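Local coordinates for 199aa long hypothetical Trp repressor binding protein (Sulfolobus tokodaii, PDB 2ZKI) that is of unproven function but, as a flavodoxin-like member of the NADPH-dependent FMN reductase family, probably binds FMN and takes part in redox chemistry, at residues I7-Y12 and A33-R38; P149-T154 and R177-F182. All coordinates share one frame; numbering follows the deposited sequence.

From the N terminus, strand 6-11 enters the parallel sheet first, and helix 16-31 then carries the chain back to strand 34-39. Contact 1 closes this loop, in which 16 of the 20 residues between the segments are helical. The chain then adds the other three strands, completing a five-stranded parallel sheet of order 2-1-3-4-5, as in flavodoxin-like folds, before contact 2 opens. That contact closes a largely irregular loop of 22 residues between helix 150-153 and the C-terminal helix 174-195. The loops therefore follow in series, neither nesting nor crossing, with contact centres 20 Å apart. Helix 16-31 connects them indirectly: it covers Val9 and Phe11 of contact 1 and touches Ala180 and Arg181 of contact 2.

Contact 1 (I7-Y12 and A33-R38); sequences ILVLFY and AEVKIR. With SO4 (sulfate ion), chain J.
Strand 7-11 pairs with strand 34-38 as the two strands of a beta-alpha-beta unit, Ile7 facing Val35, Leu8 Lys36, Val9 Ile37 and Leu10 Arg38. The segment axes approach to 4.8 Å at 15°, which establishes the parallel pairing. Its ladder runs from Ile7 N to Glu34 O (2.9 Å) to Phe11 N to Arg38 O (3.2 Å), with three further backbone bonds between. Helix 16-31, the crossover of this unit, covers Val9 and Phe11. On that face Val9 CB meets Ile37 CG1 at 4.0 Å. Phe11 has CG wedged between the backbone N and the carbonyl carbon (chi1 73°), and Ile37 CG2 approaches the ring's edge, 3.6 Å from Phe11 CE1. The sheet's other face carries Leu8, Leu10, Lys36 and Arg38. Here Leu8 CD1 touches Arg38 CG at 3.7 Å, the two side chains crossing at about a right angle, while helix 65-70 packs on Leu8 through Asp67 and Met68. As in flavodoxin-like sheets, strand 34-39 is at the edge, and its polar ends leave the pairing: Lys36 NZ donates to O4 of a sulfate at 3.3 Å and also makes a cation-pi contact with Trp70.

Contact 2 (P149-T154 and R177-F182); sequences PELFQT and RKIARF. With SO4 (sulfate ion), chain K; SO4 (sulfate ion), chain M; SO4 (sulfate ion), chain L.
Leu151 of helix 150-153 faces Ile179 of helix 174-195, their CA atoms 6.9 Å apart, and no hydrogen bond links the two segments. In this flavodoxin-like fold the contact sets a short helical turn from the loop after the last sheet strand against the long C-terminal helix. Ile179 has the largest share, its side chain reaching three residues of the turn. Leu151 CD2 lies 3.8 Å from Ile179 CG2, the two side chains passing obliquely. Ile179 CD1, on the other branch, reaches Thr154 CG2 at 3.9 Å, and it also lies near Glu150 O. Leu151 CG is anti to the carbonyl carbon (chi1 -80°), and from there the leucine forks: while CD2 takes the isoleucine, CD1 reaches Phe182 CE2 at 4.1 Å. Ile144 backs both Leu151 and Ile179, and Phe182 continues onto Tyr106 of the second subunit, so the patch borders a subunit interface. Thr154 OG1 is bonded to Gly157 O, leaving its methyl for Ile179. Glu150 OE1 and Lys178 NZ are 5.4 Å apart, too far for charged contact, so any attraction is probably modest.

Arg177, Lys178 and Arg181 make one side of helix 174-195 basic, and sulfates, probably from the crystallisation liquor, gather there. Arg177 NH1 comes within 2.7 Å of O2 of the chain K sulfate, while Arg177 NH2 bonds weakly to O1 of the chain L sulfate and NE weakly to Leu172 O. With an alanine here, which removes the guanidinium, the chain K and L sulfates would probably be held less firmly, and Leu172 O would be likely to lose its weak mate. Arg181 NE is salt-bridged to Glu23 of helix 16-31, and Arg181 NH2 donates to O1 of the chain M sulfate at 2.7 Å.

Contact 1 (I7-Y12 and A33-R38)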
ATOM      1  N   ILE A   7       7.232 -24.940  -9.855  1.00 34.89           N
ATOM      2  CA  ILE A   7       6.800 -24.048  -8.787  1.00 34.06           C
ATOM      3  C   ILE A   7       7.869 -23.950  -7.706  1.00 33.55           C
ATOM      4  O   ILE A   7       8.244 -24.955  -7.098  1.00 33.47           O
ATOM      5  CB  ILE A   7       5.438 -24.496  -8.177  1.00 34.03           C
ATOM      6  CG1 ILE A   7       4.323 -24.460  -9.236  1.00 33.74           C
ATOM      7  CG2 ILE A   7       5.070 -23.650  -6.947  1.00 34.04           C
ATOM      8  CD1 ILE A   7       4.122 -23.110  -9.926  1.00 33.21           C
ATOM      9  N   LEU A   8       8.360 -22.732  -7.489  1.00 32.87           N
ATOM     10  CA  LEU A   8       9.316 -22.466  -6.422  1.00 32.24           C
ATOM     11  C   LEU A   8       8.610 -21.870  -5.212  1.00 31.83           C
ATOM     12  O   LEU A   8       7.976 -20.817  -5.304  1.00 31.78           O
ATOM     13  CB  LEU A   8      10.428 -21.522  -6.901  1.00 32.22           C
ATOM     14  CG  LEU A   8      11.596 -21.262  -5.942  1.00 31.95           C
ATOM     15  CD1 LEU A   8      12.563 -22.435  -5.924  1.00 32.01           C
ATOM     16  CD2 LEU A   8      12.322 -19.990  -6.319  1.00 31.68           C
ATOM     17  N   VAL A   9       8.714 -22.560  -4.082  1.00 31.34           N
ATOM     18  CA  VAL A   9       8.207 -22.039  -2.822  1.00 30.90           C
ATOM     19  C   VAL A   9       9.381 -21.433  -2.056  1.00 30.61           C
ATOM     20  O   VAL A   9      10.235 -22.146  -1.523  1.00 30.56           O
ATOM     21  CB  VAL A   9       7.469 -23.119  -1.989  1.00 30.95           C
ATOM     22  CG1 VAL A   9       6.932 -22.526  -0.697  1.00 30.88           C
ATOM     23  CG2 VAL A   9       6.328 -23.739  -2.793  1.00 30.76           C
ATOM     24  N   LEU A  10       9.418 -20.105  -2.036  1.00 30.26           N
ATOM     25  CA  LEU A  10      10.495 -19.350  -1.414  1.00 29.89           C
ATOM     26  C   LEU A  10       9.996 -18.701  -0.130  1.00 29.76           C
ATOM     27  O   LEU A  10       8.905 -18.134  -0.105  1.00 29.74           O
ATOM     28  CB  LEU A  10      11.005 -18.287  -2.390  1.00 29.87           C
ATOM     29  CG  LEU A  10      12.154 -17.362  -1.987  1.00 29.71           C
ATOM     30  CD1 LEU A  10      13.408 -18.155  -1.703  1.00 29.33           C
ATOM     31  CD2 LEU A  10      12.402 -16.345  -3.084  1.00 29.74           C
ATOM     32  N   PHE A  11      10.790 -18.788   0.934  1.00 29.61           N
ATOM     33  CA  PHE A  11      10.384 -18.240   2.225  1.00 29.54           C
ATOM     34  C   PHE A  11      11.542 -17.877   3.153  1.00 29.60           C
ATOM     35  O   PHE A  11      12.620 -18.462   3.081  1.00 29.60           O
ATOM     36  CB  PHE A  11       9.408 -19.192   2.939  1.00 29.47           C
ATOM     37  CG  PHE A  11      10.053 -20.432   3.503  1.00 29.22           C
ATOM     38  CD1 PHE A  11      10.248 -21.555   2.709  1.00 29.12           C
ATOM     39  CD2 PHE A  11      10.447 -20.481   4.837  1.00 29.21           C
ATOM     40  CE1 PHE A  11      10.838 -22.704   3.233  1.00 29.27           C
ATOM     41  CE2 PHE A  11      11.039 -21.626   5.368  1.00 29.15           C
ATOM     42  CZ  PHE A  11      11.234 -22.737   4.565  1.00 29.20           C
ATOM     43  N   TYR A  12      11.300 -16.893   4.015  1.00 29.69           N
ATOM     44  CA  TYR A  12      12.143 -16.651   5.178  1.00 29.84           C
ATOM     45  C   TYR A  12      11.435 -17.251   6.388  1.00 30.10           C
ATOM     46  O   TYR A  12      10.203 -17.283   6.430  1.00 30.21           O
ATOM     47  CB  TYR A  12      12.372 -15.149   5.388  1.00 29.65           C
ATOM     48  CG  TYR A  12      13.116 -14.812   6.667  1.00 29.42           C
ATOM     49  CD1 TYR A  12      14.507 -14.728   6.687  1.00 29.10           C
ATOM     50  CD2 TYR A  12      12.425 -14.590   7.860  1.00 29.38           C
ATOM     51  CE1 TYR A  12      15.192 -14.427   7.861  1.00 29.17           C
ATOM     52  CE2 TYR A  12      13.099 -14.290   9.039  1.00 29.44           C
ATOM     53  CZ  TYR A  12      14.481 -14.208   9.033  1.00 29.47           C
ATOM     54  OH  TYR A  12      15.148 -13.910  10.201  1.00 29.42           O
ATOM     55  N   ALA A  33       2.662 -30.409 -10.467  1.00 38.78           N
ATOM     56  CA  ALA A  33       3.817 -29.556 -10.722  1.00 38.86           C
ATOM     57  C   ALA A  33       5.039 -30.012  -9.932  1.00 38.97           C
ATOM     58  O   ALA A  33       4.908 -30.593  -8.852  1.00 39.02           O
ATOM     59  CB  ALA A  33       3.484 -28.114 -10.388  1.00 38.85           C
ATOM     60  N   GLU A  34       6.224 -29.750 -10.478  1.00 39.04           N
ATOM     61  CA  GLU A  34       7.468 -30.008  -9.759  1.00 39.19           C
ATOM     62  C   GLU A  34       7.703 -28.875  -8.765  1.00 39.22           C
ATOM     63  O   GLU A  34       7.687 -27.697  -9.138  1.00 39.26           O
ATOM     64  CB  GLU A  34       8.652 -30.145 -10.725  1.00 39.24           C
ATOM     65  CG  GLU A  34       8.591 -31.371 -11.641  1.00 39.49           C
ATOM     66  CD  GLU A  34       8.672 -32.689 -10.885  1.00 39.81           C
ATOM     67  OE1 GLU A  34       9.610 -32.864 -10.076  1.00 40.01           O
ATOM     68  OE2 GLU A  34       7.799 -33.556 -11.107  1.00 39.80           O
ATOM     69  N   VAL A  35       7.907 -29.236  -7.500  1.00 39.18           N
ATOM     70  CA  VAL A  35       8.016 -28.246  -6.429  1.00 39.15           C
ATOM     71  C   VAL A  35       9.376 -28.274  -5.735  1.00 39.16           C
ATOM     72  O   VAL A  35       9.772 -29.290  -5.163  1.00 39.20           O
ATOM     73  CB  VAL A  35       6.891 -28.419  -5.373  1.00 39.17           C
ATOM     74  CG1 VAL A  35       7.048 -27.410  -4.239  1.00 39.06           C
ATOM     75  CG2 VAL A  35       5.523 -28.276  -6.019  1.00 39.24           C
ATOM     76  N   LYS A  36      10.079 -27.144  -5.796  1.00 39.16           N
ATOM     77  CA  LYS A  36      11.289 -26.930  -5.006  1.00 39.13           C
ATOM     78  C   LYS A  36      10.993 -25.955  -3.867  1.00 39.01           C
ATOM     79  O   LYS A  36      10.611 -24.807  -4.105  1.00 38.95           O
ATOM     80  CB  LYS A  36      12.431 -26.396  -5.878  1.00 39.11           C
ATOM     81  CG  LYS A  36      13.120 -27.441  -6.742  1.00 39.25           C
ATOM     82  CD  LYS A  36      14.206 -26.805  -7.603  1.00 39.34           C
ATOM     83  CE  LYS A  36      14.773 -27.780  -8.634  1.00 39.93           C
ATOM     84  NZ  LYS A  36      15.579 -28.881  -8.030  1.00 40.18           N
ATOM     85  N   ILE A  37      11.155 -26.428  -2.635  1.00 38.95           N
ATOM     86  CA  ILE A  37      11.001 -25.587  -1.450  1.00 38.81           C
ATOM     87  C   ILE A  37      12.381 -25.094  -1.013  1.00 38.94           C
ATOM     88  O   ILE A  37      13.264 -25.892  -0.688  1.00 38.91           O
ATOM     89  CB  ILE A  37      10.289 -26.337  -0.293  1.00 38.76           C
ATOM     90  CG1 ILE A  37       8.844 -26.673  -0.682  1.00 38.53           C
ATOM     91  CG2 ILE A  37      10.321 -25.511   0.994  1.00 38.63           C
ATOM     92  CD1 ILE A  37       8.175 -27.706   0.212  1.00 38.65           C
ATOM     93  N   ARG A  38      12.559 -23.775  -1.026  1.00 39.02           N
ATOM     94  CA  ARG A  38      13.839 -23.159  -0.694  1.00 39.12           C
ATOM     95  C   ARG A  38      13.662 -22.043   0.332  1.00 39.34           C
ATOM     96  O   ARG A  38      12.640 -21.355   0.340  1.00 39.31           O
ATOM     97  CB  ARG A  38      14.499 -22.581  -1.950  1.00 39.08           C
ATOM     98  CG  ARG A  38      14.694 -23.543  -3.126  1.00 38.85           C
ATOM     99  CD  ARG A  38      15.949 -24.389  -2.989  1.00 38.39           C
ATOM    100  NE  ARG A  38      15.651 -25.734  -2.507  1.00 38.16           N
ATOM    101  CZ  ARG A  38      15.603 -26.821  -3.274  1.00 37.65           C
ATOM    102  NH1 ARG A  38      15.842 -26.744  -4.577  1.00 37.41           N
ATOM    103  NH2 ARG A  38      15.321 -27.995  -2.730  1.00 37.42           N
TER
HETATM  104  S   SO4 J 502      14.454 -30.715  -3.828  1.00 65.25           S
HETATM  105  O1  SO4 J 502      14.007 -32.097  -3.981  1.00 65.32           O
HETATM  106  O2  SO4 J 502      13.410 -29.943  -3.159  1.00 65.29           O
HETATM  107  O3  SO4 J 502      15.672 -30.693  -3.023  1.00 65.18           O
HETATM  108  O4  SO4 J 502      14.722 -30.135  -5.143  1.00 65.08           O

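Contact 2 (P149-T154 and R177-F182)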
ATOM      1  N   PRO A 149     -14.663 -22.459  -0.008  1.00 28.10           N
ATOM      2  CA  PRO A 149     -15.569 -22.003   1.052  1.00 28.48           C
ATOM      3  C   PRO A 149     -14.894 -21.782   2.414  1.00 28.82           C
ATOM      4  O   PRO A 149     -15.451 -21.080   3.263  1.00 28.97           O
ATOM      5  CB  PRO A 149     -16.600 -23.134   1.144  1.00 28.48           C
ATOM      6  CG  PRO A 149     -15.917 -24.327   0.565  1.00 28.34           C
ATOM      7  CD  PRO A 149     -15.062 -23.780  -0.528  1.00 28.15           C
ATOM      8  N   GLU A 150     -13.715 -22.373   2.610  1.00 29.04           N
ATOM      9  CA  GLU A 150     -12.945 -22.215   3.851  1.00 29.29           C
ATOM     10  C   GLU A 150     -12.436 -20.785   4.061  1.00 29.38           C
ATOM     11  O   GLU A 150     -12.184 -20.374   5.196  1.00 29.36           O
ATOM     12  CB  GLU A 150     -11.770 -23.200   3.888  1.00 29.26           C
ATOM     13  CG  GLU A 150     -12.137 -24.629   4.303  1.00 29.77           C
ATOM     14  CD  GLU A 150     -12.897 -25.416   3.231  1.00 30.36           C
ATOM     15  OE1 GLU A 150     -13.488 -26.463   3.577  1.00 30.33           O
ATOM     16  OE2 GLU A 150     -12.908 -24.998   2.049  1.00 30.62           O
ATOM     17  N   LEU A 151     -12.291 -20.038   2.964  1.00 29.50           N
ATOM     18  CA  LEU A 151     -11.821 -18.650   3.011  1.00 29.53           C
ATOM     19  C   LEU A 151     -12.867 -17.691   3.583  1.00 29.62           C
ATOM     20  O   LEU A 151     -12.519 -16.654   4.157  1.00 29.61           O
ATOM     21  CB  LEU A 151     -11.351 -18.185   1.628  1.00 29.49           C
ATOM     22  CG  LEU A 151      -9.939 -18.623   1.221  1.00 29.35           C
ATOM     23  CD1 LEU A 151      -9.772 -18.597  -0.289  1.00 29.34           C
ATOM     24  CD2 LEU A 151      -8.877 -17.766   1.896  1.00 29.22           C
ATOM     25  N   PHE A 152     -14.140 -18.044   3.419  1.00 29.65           N
ATOM     26  CA  PHE A 152     -15.231 -17.348   4.093  1.00 29.70           C
ATOM     27  C   PHE A 152     -15.272 -17.750   5.569  1.00 29.70           C
ATOM     28  O   PHE A 152     -15.482 -16.910   6.445  1.00 29.63           O
ATOM     29  CB  PHE A 152     -16.577 -17.693   3.448  1.00 29.81           C
ATOM     30  CG  PHE A 152     -16.725 -17.229   2.021  1.00 30.10           C
ATOM     31  CD1 PHE A 152     -17.072 -15.909   1.731  1.00 30.23           C
ATOM     32  CD2 PHE A 152     -16.556 -18.124   0.963  1.00 30.40           C
ATOM     33  CE1 PHE A 152     -17.227 -15.481   0.410  1.00 30.11           C
ATOM     34  CE2 PHE A 152     -16.711 -17.705  -0.364  1.00 30.24           C
ATOM     35  CZ  PHE A 152     -17.048 -16.381  -0.638  1.00 30.14           C
ATOM     36  N   GLN A 153     -15.054 -19.040   5.826  1.00 29.71           N
ATOM     37  CA  GLN A 153     -15.269 -19.647   7.143  1.00 29.77           C
ATOM     38  C   GLN A 153     -14.187 -19.356   8.178  1.00 29.67           C
ATOM     39  O   GLN A 153     -14.491 -19.206   9.366  1.00 29.75           O
ATOM     40  CB  GLN A 153     -15.424 -21.164   7.005  1.00 29.75           C
ATOM     41  CG  GLN A 153     -16.696 -21.609   6.299  1.00 30.14           C
ATOM     42  CD  GLN A 153     -16.717 -23.100   5.989  1.00 30.11           C
ATOM     43  OE1 GLN A 153     -15.739 -23.816   6.222  1.00 30.52           O
ATOM     44  NE2 GLN A 153     -17.839 -23.573   5.455  1.00 30.42           N
ATOM     45  N   THR A 154     -12.932 -19.292   7.732  1.00 29.53           N
ATOM     46  CA  THR A 154     -11.784 -19.187   8.642  1.00 29.29           C
ATOM     47  C   THR A 154     -11.906 -18.036   9.640  1.00 29.17           C
ATOM     48  O   THR A 154     -12.291 -16.921   9.280  1.00 29.20           O
ATOM     49  CB  THR A 154     -10.427 -19.113   7.882  1.00 29.26           C
ATOM     50  OG1 THR A 154      -9.350 -19.018   8.824  1.00 29.02           O
ATOM     51  CG2 THR A 154     -10.377 -17.915   6.936  1.00 29.34           C
ATOM     52  N   ARG A 177      -4.392 -25.170   6.563  1.00 34.26           N
ATOM     53  CA  ARG A 177      -3.774 -26.135   5.645  1.00 33.95           C
ATOM     54  C   ARG A 177      -4.560 -26.248   4.340  1.00 33.70           C
ATOM     55  O   ARG A 177      -3.971 -26.367   3.262  1.00 33.64           O
ATOM     56  CB  ARG A 177      -3.661 -27.520   6.289  1.00 34.05           C
ATOM     57  CG  ARG A 177      -2.929 -27.566   7.621  1.00 34.11           C
ATOM     58  CD  ARG A 177      -2.684 -29.005   8.040  1.00 34.08           C
ATOM     59  NE  ARG A 177      -3.009 -29.215   9.448  1.00 34.49           N
ATOM     60  CZ  ARG A 177      -4.140 -29.766   9.887  1.00 34.50           C
ATOM     61  NH1 ARG A 177      -5.066 -30.176   9.027  1.00 34.20           N
ATOM     62  NH2 ARG A 177      -4.345 -29.911  11.190  1.00 34.50           N
ATOM     63  N   LYS A 178      -5.888 -26.219   4.454  1.00 33.39           N
ATOM     64  CA  LYS A 178      -6.791 -26.249   3.304  1.00 33.11           C
ATOM     65  C   LYS A 178      -6.579 -25.023   2.424  1.00 32.78           C
ATOM     66  O   LYS A 178      -6.591 -25.125   1.194  1.00 32.86           O
ATOM     67  CB  LYS A 178      -8.250 -26.294   3.768  1.00 33.25           C
ATOM     68  CG  LYS A 178      -8.731 -27.636   4.310  1.00 33.76           C
ATOM     69  CD  LYS A 178      -9.412 -28.468   3.225  1.00 34.91           C
ATOM     70  CE  LYS A 178     -10.482 -29.399   3.805  1.00 35.37           C
ATOM     71  NZ  LYS A 178      -9.939 -30.398   4.775  1.00 35.75           N
ATOM     72  N   ILE A 179      -6.384 -23.872   3.067  1.00 32.24           N
ATOM     73  CA  ILE A 179      -6.187 -22.599   2.375  1.00 31.71           C
ATOM     74  C   ILE A 179      -4.797 -22.506   1.738  1.00 31.41           C
ATOM     75  O   ILE A 179      -4.650 -21.974   0.634  1.00 31.34           O
ATOM     76  CB  ILE A 179      -6.456 -21.397   3.320  1.00 31.72           C
ATOM     77  CG1 ILE A 179      -7.953 -21.306   3.644  1.00 31.46           C
ATOM     78  CG2 ILE A 179      -5.966 -20.084   2.706  1.00 31.60           C
ATOM     79  CD1 ILE A 179      -8.280 -20.468   4.864  1.00 31.43           C
ATOM     80  N   ALA A 180      -3.790 -23.031   2.432  1.00 31.01           N
ATOM     81  CA  ALA A 180      -2.416 -23.037   1.923  1.00 30.62           C
ATOM     82  C   ALA A 180      -2.273 -23.960   0.713  1.00 30.39           C
ATOM     83  O   ALA A 180      -1.676 -23.577  -0.298  1.00 30.35           O
ATOM     84  CB  ALA A 180      -1.440 -23.428   3.020  1.00 30.59           C
ATOM     85  N   ARG A 181      -2.835 -25.165   0.815  1.00 30.09           N
ATOM     86  CA  ARG A 181      -2.848 -26.115  -0.300  1.00 29.76           C
ATOM     87  C   ARG A 181      -3.576 -25.543  -1.513  1.00 29.60           C
ATOM     88  O   ARG A 181      -3.182 -25.792  -2.656  1.00 29.59           O
ATOM     89  CB  ARG A 181      -3.461 -27.456   0.122  1.00 29.78           C
ATOM     90  CG  ARG A 181      -2.474 -28.368   0.837  1.00 29.74           C
ATOM     91  CD  ARG A 181      -3.025 -29.760   1.097  1.00 29.57           C
ATOM     92  NE  ARG A 181      -3.628 -29.873   2.421  1.00 28.96           N
ATOM     93  CZ  ARG A 181      -4.933 -29.995   2.650  1.00 28.90           C
ATOM     94  NH1 ARG A 181      -5.376 -30.088   3.895  1.00 28.69           N
ATOM     95  NH2 ARG A 181      -5.795 -30.033   1.641  1.00 28.98           N
ATOM     96  N   PHE A 182      -4.627 -24.764  -1.255  1.00 29.32           N
ATOM     97  CA  PHE A 182      -5.376 -24.103  -2.316  1.00 29.03           C
ATOM     98  C   PHE A 182      -4.537 -23.051  -3.041  1.00 28.92           C
ATOM     99  O   PHE A 182      -4.631 -22.914  -4.261  1.00 28.94           O
ATOM    100  CB  PHE A 182      -6.678 -23.493  -1.780  1.00 28.91           C
ATOM    101  CG  PHE A 182      -7.444 -22.703  -2.805  1.00 28.77           C
ATOM    102  CD1 PHE A 182      -7.983 -23.327  -3.927  1.00 28.49           C
ATOM    103  CD2 PHE A 182      -7.618 -21.328  -2.655  1.00 28.66           C
ATOM    104  CE1 PHE A 182      -8.685 -22.600  -4.883  1.00 28.55           C
ATOM    105  CE2 PHE A 182      -8.322 -20.590  -3.605  1.00 28.64           C
ATOM    106  CZ  PHE A 182      -8.856 -21.229  -4.721  1.00 28.71           C
TER
HETATM  107  S   SO4 K 503      -5.726 -31.999   6.333  1.00 45.14           S
HETATM  108  O1  SO4 K 503      -5.746 -33.180   5.475  1.00 45.37           O
HETATM  109  O2  SO4 K 503      -5.942 -32.412   7.715  1.00 45.38           O
HETATM  110  O3  SO4 K 503      -4.429 -31.334   6.224  1.00 45.32           O
HETATM  111  O4  SO4 K 503      -6.788 -31.084   5.925  1.00 45.08           O
HETATM  112  S   SO4 M 505      -8.557 -31.318   0.505  1.00 93.50           S
HETATM  113  O1  SO4 M 505      -8.032 -31.497   1.855  1.00 93.53           O
HETATM  114  O2  SO4 M 505      -9.751 -30.479   0.558  1.00 93.41           O
HETATM  115  O3  SO4 M 505      -7.545 -30.686  -0.337  1.00 93.42           O
HETATM  116  O4  SO4 M 505      -8.907 -32.623  -0.050  1.00 93.55           O
HETATM  117  S   SO4 L 504      -6.934 -29.059  13.666  1.00 87.71           S
HETATM  118  O1  SO4 L 504      -7.285 -30.159  12.772  1.00 87.74           O
HETATM  119  O2  SO4 L 504      -7.271 -29.425  15.039  1.00 87.69           O
HETATM  120  O3  SO4 L 504      -5.501 -28.805  13.579  1.00 87.74           O
HETATM  121  O4  SO4 L 504      -7.673 -27.858  13.280  1.00 87.53           O